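PDB 5LP5: penicillin-binding protein 2 (Pbp2) from Helicobacter pylori, which probably cross-links peptidoglycan as a penicillin-sensitive transpeptidase in cell-wall synthesis, and forms a complex with the cell-shape protein MreC. Local coordinates for residues F302-G316 with G433-Y447. Residues are numbered along the deposited sequence; the frame is centred on the assembly and turned at random.
Sequences FANALYPPGSVVKMG and GQGSFLATPLQVLAY
CG lies trans to the backbone N in both Y447 (chi1 157°) and F437 (chi1 -160°), and both rings reach the chain around P309-G316. Y447 OH donates to a lone pair of V312 O (2.6 Å), and that oxygen sits at the ring edge, in plane. Tyrosine suits this buried place, where 3-10 turn 311-313 leads into helix 314-324: its hydroxyl also accepts from G316 N (3.2 Å), which bonds weakly to V313 O too. P309 offers aliphatic CG to the F437 face, 3.8 Å from the ring centroid, a CH-pi contact. G433 ends helix 424-430 in a Schellman motif; its O accepts from G310 N (2.8 Å). Positive phi favours glycine at both, and bare G433 CA admits G310 O. Y307 and A439 form a single antiparallel hydrogen-bonded bridge, Y307 N to A439 O at 3.0 Å. T440 OG1 accepts from Q443 N and Q443 OE1 from T440 N, a capping box; L442 N donates to F302 O (3.1 Å). S311 and K314, salt-bridged to D368, match the SxxK motif, consistent with a transpeptidase active site. Helix 441-453 rests V444 on strands 542-549 and 556-562, while S311 and M315 touch K513 of strand 511-517, in a probable KTG motif.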
loop_
_atom_site.group_PDB
_atom_site.type_symbol
_atom_site.label_atom_id
_atom_site.label_comp_id
_atom_site.label_asym_id
_atom_site.label_seq_id
_atom_site.Cartn_x
_atom_site.Cartn_y
_atom_site.Cartn_z
ATOM N N PHE A 302 -18.856 16.196 -14.061
ATOM C CA PHE A 302 -19.206 17.278 -13.132
ATOM C C PHE A 302 -18.250 18.492 -13.202
ATOM O O PHE A 302 -18.630 19.603 -12.818
ATOM C CB PHE A 302 -19.394 16.773 -11.673
ATOM C CG PHE A 302 -18.182 16.102 -11.064
ATOM C CD1 PHE A 302 -17.122 16.851 -10.561
ATOM C CD2 PHE A 302 -18.114 14.712 -10.966
ATOM C CE1 PHE A 302 -16.001 16.231 -10.012
ATOM C CE2 PHE A 302 -16.997 14.098 -10.408
ATOM C CZ PHE A 302 -15.942 14.861 -9.929
ATOM N N ALA A 303 -17.034 18.267 -13.712
ATOM C CA ALA A 303 -15.984 19.305 -13.798
ATOM C C ALA A 303 -15.375 19.526 -15.189
ATOM O O ALA A 303 -14.805 20.591 -15.448
ATOM C CB ALA A 303 -14.866 18.980 -12.822
ATOM N N ASN A 304 -15.464 18.531 -16.070
ATOM C CA ASN A 304 -14.809 18.610 -17.387
ATOM C C ASN A 304 -15.756 18.270 -18.534
ATOM O O ASN A 304 -15.398 17.539 -19.465
ATOM C CB ASN A 304 -13.579 17.700 -17.411
ATOM C CG ASN A 304 -12.512 18.169 -16.452
ATOM O OD1 ASN A 304 -12.283 17.578 -15.396
ATOM N ND2 ASN A 304 -11.879 19.273 -16.796
ATOM N N ALA A 305 -16.966 18.814 -18.449
ATOM C CA ALA A 305 -18.012 18.612 -19.455
ATOM C C ALA A 305 -18.951 19.785 -19.380
ATOM O O ALA A 305 -19.283 20.259 -18.273
ATOM C CB ALA A 305 -18.788 17.336 -19.213
ATOM N N LEU A 306 -19.362 20.255 -20.556
ATOM C CA LEU A 306 -20.179 21.455 -20.689
ATOM C C LEU A 306 -21.566 21.117 -21.278
ATOM O O LEU A 306 -21.692 20.343 -22.222
ATOM C CB LEU A 306 -19.449 22.489 -21.560
ATOM C CG LEU A 306 -18.235 23.230 -20.949
ATOM C CD1 LEU A 306 -17.408 23.988 -21.987
ATOM C CD2 LEU A 306 -18.679 24.176 -19.831
ATOM N N TYR A 307 -22.608 21.688 -20.687
ATOM C CA TYR A 307 -23.972 21.482 -21.151
ATOM C C TYR A 307 -24.717 22.823 -21.072
ATOM O O TYR A 307 -24.377 23.659 -20.242
ATOM C CB TYR A 307 -24.715 20.476 -20.271
ATOM C CG TYR A 307 -24.065 19.124 -20.053
ATOM C CD1 TYR A 307 -23.224 18.899 -18.976
ATOM C CD2 TYR A 307 -24.353 18.061 -20.878
ATOM C CE1 TYR A 307 -22.656 17.659 -18.759
ATOM C CE2 TYR A 307 -23.806 16.812 -20.668
ATOM C CZ TYR A 307 -22.965 16.610 -19.598
ATOM O OH TYR A 307 -22.409 15.366 -19.367
ATOM N N PRO A 308 -25.731 23.031 -21.938
ATOM C CA PRO A 308 -26.583 24.214 -21.782
ATOM C C PRO A 308 -27.381 24.099 -20.491
ATOM O O PRO A 308 -27.998 23.061 -20.250
ATOM C CB PRO A 308 -27.517 24.168 -23.010
ATOM C CG PRO A 308 -26.920 23.176 -23.939
ATOM C CD PRO A 308 -26.118 22.217 -23.107
ATOM N N PRO A 309 -27.363 25.143 -19.651
ATOM C CA PRO A 309 -28.039 25.005 -18.358
ATOM C C PRO A 309 -29.563 24.852 -18.457
ATOM O O PRO A 309 -30.165 24.183 -17.609
ATOM C CB PRO A 309 -27.649 26.289 -17.610
ATOM C CG PRO A 309 -27.314 27.252 -18.654
ATOM C CD PRO A 309 -26.757 26.468 -19.813
ATOM N N GLY A 310 -30.161 25.445 -19.489
ATOM C CA GLY A 310 -31.604 25.493 -19.623
ATOM C C GLY A 310 -32.240 26.395 -18.579
ATOM O O GLY A 310 -31.622 27.358 -18.090
ATOM N N SER A 311 -33.471 26.055 -18.200
ATOM C CA SER A 311 -34.274 26.906 -17.321
ATOM C C SER A 311 -33.653 27.169 -15.930
ATOM O O SER A 311 -34.065 28.114 -15.261
ATOM C CB SER A 311 -35.688 26.315 -17.185
ATOM O OG SER A 311 -36.299 26.097 -18.461
ATOM N N VAL A 312 -32.669 26.367 -15.501
ATOM C CA VAL A 312 -32.078 26.500 -14.143
ATOM C C VAL A 312 -31.513 27.902 -13.859
ATOM O O VAL A 312 -31.387 28.323 -12.707
ATOM C CB VAL A 312 -30.946 25.465 -13.862
ATOM C CG1 VAL A 312 -31.440 24.045 -13.999
ATOM C CG2 VAL A 312 -29.761 25.671 -14.778
ATOM N N VAL A 313 -31.167 28.607 -14.929
ATOM C CA VAL A 313 -30.618 29.952 -14.819
ATOM C C VAL A 313 -31.665 31.005 -14.435
ATOM O O VAL A 313 -31.310 32.127 -14.048
ATOM C CB VAL A 313 -29.974 30.388 -16.145
ATOM C CG1 VAL A 313 -28.941 29.364 -16.605
ATOM C CG2 VAL A 313 -31.037 30.600 -17.220
ATOM N N LYS A 314 -32.944 30.640 -14.528
ATOM C CA LYS A 314 -34.035 31.615 -14.514
ATOM C C LYS A 314 -34.085 32.501 -13.285
ATOM O O LYS A 314 -34.413 33.681 -13.402
ATOM C CB LYS A 314 -35.383 30.933 -14.733
ATOM C CG LYS A 314 -35.659 30.697 -16.204
ATOM C CD LYS A 314 -36.903 29.867 -16.476
ATOM C CE LYS A 314 -37.059 29.679 -17.982
ATOM N NZ LYS A 314 -38.240 28.866 -18.347
ATOM N N MET A 315 -33.753 31.957 -12.115
ATOM C CA MET A 315 -33.727 32.786 -10.913
ATOM C C MET A 315 -32.516 33.750 -10.900
ATOM O O MET A 315 -32.565 34.823 -10.281
ATOM C CB MET A 315 -33.863 31.951 -9.613
ATOM C CG MET A 315 -33.033 30.670 -9.460
ATOM S SD MET A 315 -33.646 29.103 -10.150
ATOM C CE MET A 315 -35.362 29.240 -9.724
ATOM N N GLY A 316 -31.450 33.384 -11.604
ATOM C CA GLY A 316 -30.331 34.306 -11.826
ATOM C C GLY A 316 -30.695 35.424 -12.789
ATOM O O GLY A 316 -30.320 36.580 -12.586
ATOM N N GLY A 433 -31.349 30.232 -20.817
ATOM C CA GLY A 433 -30.238 29.297 -20.682
ATOM C C GLY A 433 -29.961 28.376 -21.861
ATOM O O GLY A 433 -29.674 27.183 -21.668
ATOM N N GLN A 434 -30.011 28.925 -23.075
ATOM C CA GLN A 434 -29.718 28.147 -24.260
ATOM C C GLN A 434 -28.955 28.950 -25.311
ATOM O O GLN A 434 -28.480 30.038 -25.015
ATOM C CB GLN A 434 -31.009 27.537 -24.789
ATOM C CG GLN A 434 -31.592 26.518 -23.812
ATOM C CD GLN A 434 -32.144 25.277 -24.499
ATOM O OE1 GLN A 434 -31.794 24.150 -24.150
ATOM N NE2 GLN A 434 -32.994 25.485 -25.501
ATOM N N GLY A 435 -28.779 28.395 -26.513
ATOM C CA GLY A 435 -27.884 28.990 -27.501
ATOM C C GLY A 435 -26.431 28.780 -27.114
ATOM O O GLY A 435 -26.014 27.654 -26.819
ATOM N N SER A 436 -25.662 29.860 -27.072
ATOM C CA SER A 436 -24.231 29.754 -26.787
ATOM C C SER A 436 -23.878 29.701 -25.273
ATOM O O SER A 436 -22.740 29.981 -24.880
ATOM C CB SER A 436 -23.488 30.883 -27.513
ATOM O OG SER A 436 -23.413 30.614 -28.912
ATOM N N PHE A 437 -24.840 29.315 -24.432
ATOM C CA PHE A 437 -24.650 29.264 -22.964
ATOM C C PHE A 437 -24.265 27.847 -22.544
ATOM O O PHE A 437 -24.999 26.906 -22.837
ATOM C CB PHE A 437 -25.952 29.692 -22.242
ATOM C CG PHE A 437 -25.771 30.147 -20.788
ATOM C CD1 PHE A 437 -24.693 29.749 -20.006
ATOM C CD2 PHE A 437 -26.730 30.979 -20.203
ATOM C CE1 PHE A 437 -24.571 30.184 -18.688
ATOM C CE2 PHE A 437 -26.606 31.410 -18.893
ATOM C CZ PHE A 437 -25.526 31.010 -18.132
ATOM N N LEU A 438 -23.118 27.720 -21.867
ATOM C CA LEU A 438 -22.643 26.432 -21.327
ATOM C C LEU A 438 -22.136 26.494 -19.873
ATOM O O LEU A 438 -21.427 27.419 -19.470
ATOM C CB LEU A 438 -21.534 25.875 -22.207
ATOM C CG LEU A 438 -21.914 25.559 -23.638
ATOM C CD1 LEU A 438 -20.659 25.160 -24.402
ATOM C CD2 LEU A 438 -22.969 24.469 -23.684
ATOM N N ALA A 439 -22.493 25.481 -19.097
ATOM C CA ALA A 439 -22.059 25.400 -17.720
ATOM C C ALA A 439 -21.709 23.977 -17.367
ATOM O O ALA A 439 -22.039 23.055 -18.106
ATOM C CB ALA A 439 -23.142 25.917 -16.801
ATOM N N THR A 440 -21.003 23.834 -16.239
ATOM C CA THR A 440 -20.652 22.539 -15.640
ATOM C C THR A 440 -21.629 22.262 -14.514
ATOM O O THR A 440 -22.116 23.190 -13.883
ATOM C CB THR A 440 -19.209 22.540 -15.062
ATOM O OG1 THR A 440 -19.028 23.623 -14.120
ATOM C CG2 THR A 440 -18.159 22.643 -16.182
ATOM N N PRO A 441 -21.944 20.980 -14.263
ATOM C CA PRO A 441 -22.717 20.630 -13.075
ATOM C C PRO A 441 -22.194 21.247 -11.791
ATOM O O PRO A 441 -22.988 21.579 -10.923
ATOM C CB PRO A 441 -22.613 19.115 -13.033
ATOM C CG PRO A 441 -22.562 18.729 -14.465
ATOM C CD PRO A 441 -21.800 19.822 -15.161
ATOM N N LEU A 442 -20.882 21.434 -11.684
ATOM C CA LEU A 442 -20.327 22.162 -10.540
ATOM C C LEU A 442 -20.848 23.611 -10.458
ATOM O O LEU A 442 -21.251 24.074 -9.390
ATOM C CB LEU A 442 -18.799 22.120 -10.549
ATOM C CG LEU A 442 -18.161 20.886 -9.876
ATOM C CD1 LEU A 442 -16.649 20.843 -10.122
ATOM C CD2 LEU A 442 -18.405 20.827 -8.381
ATOM N N GLN A 443 -20.849 24.313 -11.582
ATOM C CA GLN A 443 -21.313 25.705 -11.622
ATOM C C GLN A 443 -22.748 25.830 -11.137
ATOM O O GLN A 443 -23.065 26.720 -10.318
ATOM C CB GLN A 443 -21.148 26.303 -13.037
ATOM C CG GLN A 443 -19.695 26.700 -13.323
ATOM C CD GLN A 443 -19.425 27.165 -14.737
ATOM O OE1 GLN A 443 -20.030 26.690 -15.697
ATOM N NE2 GLN A 443 -18.495 28.104 -14.869
ATOM N N VAL A 444 -23.602 24.919 -11.614
ATOM C CA VAL A 444 -25.034 24.920 -11.254
ATOM C C VAL A 444 -25.212 24.694 -9.750
ATOM O O VAL A 444 -26.025 25.364 -9.105
ATOM C CB VAL A 444 -25.797 23.837 -12.031
ATOM C CG1 VAL A 444 -27.255 23.787 -11.607
ATOM C CG2 VAL A 444 -25.693 24.082 -13.530
ATOM N N LEU A 445 -24.434 23.754 -9.208
ATOM C CA LEU A 445 -24.423 23.427 -7.779
ATOM C C LEU A 445 -24.014 24.603 -6.900
ATOM O O LEU A 445 -24.702 24.898 -5.898
ATOM C CB LEU A 445 -23.472 22.251 -7.519
ATOM C CG LEU A 445 -23.218 21.861 -6.058
ATOM C CD1 LEU A 445 -24.360 21.057 -5.468
ATOM C CD2 LEU A 445 -21.929 21.080 -5.947
ATOM N N ALA A 446 -22.891 25.246 -7.231
ATOM C CA ALA A 446 -22.425 26.385 -6.449
ATOM C C ALA A 446 -23.480 27.494 -6.488
ATOM O O ALA A 446 -23.813 28.123 -5.466
ATOM C CB ALA A 446 -21.101 26.893 -6.984
ATOM N N TYR A 447 -23.988 27.713 -7.689
ATOM C CA TYR A 447 -25.048 28.674 -7.953
ATOM C C TYR A 447 -26.275 28.396 -7.095
ATOM O O TYR A 447 -26.784 29.301 -6.426
ATOM C CB TYR A 447 -25.369 28.629 -9.471
ATOM C CG TYR A 447 -26.734 29.093 -9.932
ATOM C CD1 TYR A 447 -27.114 30.430 -9.851
ATOM C CD2 TYR A 447 -27.615 28.192 -10.512
ATOM C CE1 TYR A 447 -28.354 30.853 -10.306
ATOM C CE2 TYR A 447 -28.853 28.594 -10.967
ATOM C CZ TYR A 447 -29.226 29.927 -10.868
ATOM O OH TYR A 447 -30.461 30.308 -11.358
#